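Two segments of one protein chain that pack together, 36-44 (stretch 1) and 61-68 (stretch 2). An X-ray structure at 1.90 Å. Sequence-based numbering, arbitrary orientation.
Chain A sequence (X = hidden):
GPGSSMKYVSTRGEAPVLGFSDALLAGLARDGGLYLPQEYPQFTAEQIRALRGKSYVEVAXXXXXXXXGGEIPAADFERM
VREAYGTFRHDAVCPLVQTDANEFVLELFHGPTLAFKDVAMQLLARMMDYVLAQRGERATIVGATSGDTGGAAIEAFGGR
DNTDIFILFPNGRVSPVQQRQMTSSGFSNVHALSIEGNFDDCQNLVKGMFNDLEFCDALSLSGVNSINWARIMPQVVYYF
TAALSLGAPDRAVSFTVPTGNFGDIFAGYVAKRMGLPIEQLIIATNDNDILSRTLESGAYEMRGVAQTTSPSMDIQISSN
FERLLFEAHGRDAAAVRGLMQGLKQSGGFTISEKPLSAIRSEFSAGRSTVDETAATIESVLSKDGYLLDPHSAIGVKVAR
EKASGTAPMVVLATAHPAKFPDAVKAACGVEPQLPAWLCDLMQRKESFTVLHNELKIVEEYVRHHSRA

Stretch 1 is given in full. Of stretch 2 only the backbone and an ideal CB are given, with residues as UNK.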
# COMPACT_ATOMS: atom_id res chain seq x y z
N LEU A 36 6.27 14.23 3.47
CA LEU A 36 6.36 13.62 4.79
C LEU A 36 6.02 14.63 5.86
O LEU A 36 6.20 15.83 5.65
CB LEU A 36 7.78 13.12 5.07
CG LEU A 36 8.26 11.86 4.39
CD1 LEU A 36 9.79 11.72 4.59
CD2 LEU A 36 7.50 10.65 4.93
N PRO A 37 5.53 14.16 7.02
CA PRO A 37 5.28 15.08 8.10
C PRO A 37 6.50 15.86 8.51
O PRO A 37 7.57 15.32 8.55
CB PRO A 37 4.80 14.19 9.26
CG PRO A 37 4.64 12.87 8.74
CD PRO A 37 5.09 12.79 7.33
N GLN A 38 6.31 17.15 8.80
CA GLN A 38 7.40 17.99 9.24
C GLN A 38 7.92 17.49 10.60
O GLN A 38 9.10 17.63 10.92
CB GLN A 38 6.89 19.40 9.38
CG GLN A 38 7.93 20.43 9.77
CD GLN A 38 7.32 21.78 9.90
OE1 GLN A 38 6.69 22.11 10.91
NE2 GLN A 38 7.52 22.59 8.90
N GLU A 39 7.01 16.95 11.40
CA GLU A 39 7.37 16.23 12.61
C GLU A 39 6.38 15.11 12.83
O GLU A 39 5.25 15.15 12.32
CB GLU A 39 7.32 17.13 13.84
CG GLU A 39 5.97 17.75 14.07
CD GLU A 39 5.99 19.24 13.83
OE1 GLU A 39 5.22 19.92 14.54
OE2 GLU A 39 6.79 19.74 12.98
N TYR A 40 6.81 14.11 13.58
CA TYR A 40 5.95 12.98 13.87
C TYR A 40 5.19 13.19 15.17
O TYR A 40 5.77 13.54 16.19
CB TYR A 40 6.74 11.68 13.90
CG TYR A 40 7.16 11.29 12.52
CD1 TYR A 40 6.25 10.79 11.61
CD2 TYR A 40 8.46 11.52 12.09
CE1 TYR A 40 6.64 10.44 10.34
CE2 TYR A 40 8.84 11.19 10.81
CZ TYR A 40 7.94 10.66 9.95
OH TYR A 40 8.38 10.39 8.69
N PRO A 41 3.88 12.93 15.15
CA PRO A 41 3.10 12.98 16.39
C PRO A 41 3.64 11.94 17.36
O PRO A 41 4.08 10.89 16.92
CB PRO A 41 1.70 12.57 15.91
CG PRO A 41 1.68 12.92 14.47
CD PRO A 41 3.05 12.55 14.00
N GLN A 42 3.66 12.27 18.63
CA GLN A 42 4.30 11.40 19.60
C GLN A 42 3.30 10.81 20.57
O GLN A 42 2.38 11.48 21.03
CB GLN A 42 5.38 12.16 20.38
CG GLN A 42 6.49 12.63 19.49
CD GLN A 42 7.30 11.47 18.97
OE1 GLN A 42 7.75 10.61 19.73
NE2 GLN A 42 7.50 11.44 17.66
N PHE A 43 3.54 9.55 20.92
CA PHE A 43 2.82 8.85 21.99
C PHE A 43 3.81 8.37 23.04
O PHE A 43 4.76 7.66 22.73
CB PHE A 43 2.09 7.62 21.42
CG PHE A 43 0.82 7.94 20.72
CD1 PHE A 43 0.83 8.54 19.48
CD2 PHE A 43 -0.39 7.61 21.31
CE1 PHE A 43 -0.36 8.84 18.84
CE2 PHE A 43 -1.58 7.90 20.66
CZ PHE A 43 -1.56 8.52 19.43
N THR A 44 3.59 8.77 24.30
CA THR A 44 4.34 8.21 25.43
C THR A 44 3.88 6.78 25.72
O THR A 44 2.85 6.35 25.22
CB THR A 44 4.12 9.00 26.73
OG1 THR A 44 2.73 8.89 27.08
CG2 THR A 44 4.59 10.46 26.56
N UNK A 61 -8.46 6.48 15.14
CA UNK A 61 -8.74 7.89 15.40
C UNK A 61 -7.64 8.51 16.26
O UNK A 61 -7.17 9.62 15.96
CB UNK A 61 -10.10 8.05 16.08
N UNK A 62 -7.19 7.79 17.28
CA UNK A 62 -6.11 8.25 18.14
C UNK A 62 -4.83 8.45 17.33
O UNK A 62 -4.18 9.51 17.46
CB UNK A 62 -5.87 7.26 19.28
N UNK A 63 -4.48 7.48 16.49
CA UNK A 63 -3.17 7.45 15.81
C UNK A 63 -3.13 8.41 14.61
O UNK A 63 -2.12 9.10 14.36
CB UNK A 63 -2.85 6.03 15.34
N UNK A 64 -4.23 8.50 13.88
CA UNK A 64 -4.29 9.29 12.67
C UNK A 64 -4.67 10.77 12.83
O UNK A 64 -4.22 11.61 12.02
CB UNK A 64 -5.29 8.63 11.72
N UNK A 65 -5.50 11.11 13.81
CA UNK A 65 -6.00 12.47 13.93
C UNK A 65 -4.89 13.55 13.91
O UNK A 65 -5.04 14.56 13.22
CB UNK A 65 -6.81 12.59 15.22
N UNK A 66 -3.77 13.32 14.62
CA UNK A 66 -2.73 14.37 14.64
C UNK A 66 -2.19 14.67 13.25
O UNK A 66 -1.78 15.79 12.99
CB UNK A 66 -1.57 13.95 15.55
N UNK A 67 -2.16 13.66 12.38
CA UNK A 67 -1.71 13.87 11.01
C UNK A 67 -2.58 14.80 10.16
O UNK A 67 -2.08 15.38 9.17
CB UNK A 67 -1.62 12.51 10.31
N UNK A 68 -3.86 14.94 10.53
CA UNK A 68 -4.81 15.75 9.76
C UNK A 68 -4.83 17.23 10.10
O UNK A 68 -5.53 18.00 9.43
CB UNK A 68 -6.22 15.19 9.96

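Stretch 1 presents an apolar surface here, made chiefly of the rings of P37, P41 and F43, and it offers no charged side chain within reach. Stretch 2 approaches as helix, and its phi/psi values stay helical to the last residue.

Position 61 has phi/psi of -66/-43, and nothing of stretch 1 lies within 5.5 Å of its ideal CB. Stretch 1 therefore sets no preference, and most helix-compatible residues would do. The residue is L61, which makes no contact across the pair.

Position 62 is different. Its CA-to-CB bond points sideways, yet the ideal CB lies 4.5 Å from F43 CZ, so the tip of that ring passes alongside. A small residue suits the place, as would a longer one directed past the ring. It is A62, whose CB stays 4.5 Å from F43 CZ. The nearer approach belongs to the backbone: A62 O lies 3.4 Å from F43 CZ, near the plane of the ring at its edge, where the slightly positive ring hydrogens make a carbonyl oxygen a favourable neighbour.

At 63 the bond is again sideways, with the ideal CB 5.0 Å from F43 CZ. An apolar side chain of moderate size could rest against the ring tip, and valine, isoleucine, leucine or methionine are all plausible. V63 is found, with chi1 at 161° (t). Its CG2 comes to 4.3 Å from F43 CZ, while V63 CA is slightly closer to the same atom at 4.1 Å.

Position 64 points away from stretch 1, so the visible atoms leave its identity free; it is L64. Position 65 is also out of reach, and a wide range of residues could stand there. T65 uses its hydroxyl locally: T65 OG1 donates to L61 O at 2.6 Å, back in the preceding turn, and the same oxygen also accepts T65 N at 3.1 Å.

Position 66 points toward stretch 1, and its ideal CB is only 3.6 Å from P41 CB. A compact apolar residue is favoured, alanine, valine or proline among them; phi of -61° is compatible with proline's ring. P66 sets its CB 3.6 Å from P41 CB, ring against ring, at the point where the two backbones come nearest, 6.2 Å between P41 CA and P66 CA.

At 67 the ideal CB is 5.3 Å from P41 CG and the bond runs sideways, but P37, Y40 and P41 line a space that a long apolar side chain could enter: leucine, methionine or an aromatic. F67, with chi1 of -69° (m), brings its ring there. P41 CG sits over one face, 3.9 Å from the ring centroid and 12° off the normal, a CH-pi contact. P37 CG meets the ring edge, 3.8 Å from F67 CE1, and P41 CD is 3.5 Å from F67 CE1.

Position 68 is beyond stretch 1's reach, so many residues would fit. T68 OG1 donates to T65 O at 2.7 Å.

Stretch 2 61-68: LAVLTPFT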
# COMPACT_ATOMS: atom_id res chain seq x y z
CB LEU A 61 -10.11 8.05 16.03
CG LEU A 61 -11.32 7.76 15.12
CD1 LEU A 61 -12.56 7.64 15.96
CD2 LEU A 61 -11.46 8.83 14.07
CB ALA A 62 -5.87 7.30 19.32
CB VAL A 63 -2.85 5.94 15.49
CG1 VAL A 63 -1.80 5.72 14.42
CG2 VAL A 63 -2.47 5.25 16.81
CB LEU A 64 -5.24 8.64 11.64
CG LEU A 64 -4.86 7.21 11.25
CD1 LEU A 64 -5.81 6.67 10.21
CD2 LEU A 64 -3.40 7.08 10.77
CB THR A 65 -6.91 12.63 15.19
OG1 THR A 65 -8.09 11.87 14.99
CG2 THR A 65 -7.36 14.08 15.45
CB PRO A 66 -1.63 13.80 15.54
CG PRO A 66 -2.27 12.70 16.32
CD PRO A 66 -3.50 12.24 15.58
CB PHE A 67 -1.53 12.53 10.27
CG PHE A 67 -0.39 11.70 10.78
CD1 PHE A 67 0.90 12.03 10.46
CD2 PHE A 67 -0.61 10.60 11.57
CE1 PHE A 67 1.97 11.27 10.91
CE2 PHE A 67 0.44 9.82 12.05
CZ PHE A 67 1.75 10.15 11.70
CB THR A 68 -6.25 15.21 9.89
OG1 THR A 68 -6.72 15.38 11.23
CG2 THR A 68 -6.29 13.73 9.53
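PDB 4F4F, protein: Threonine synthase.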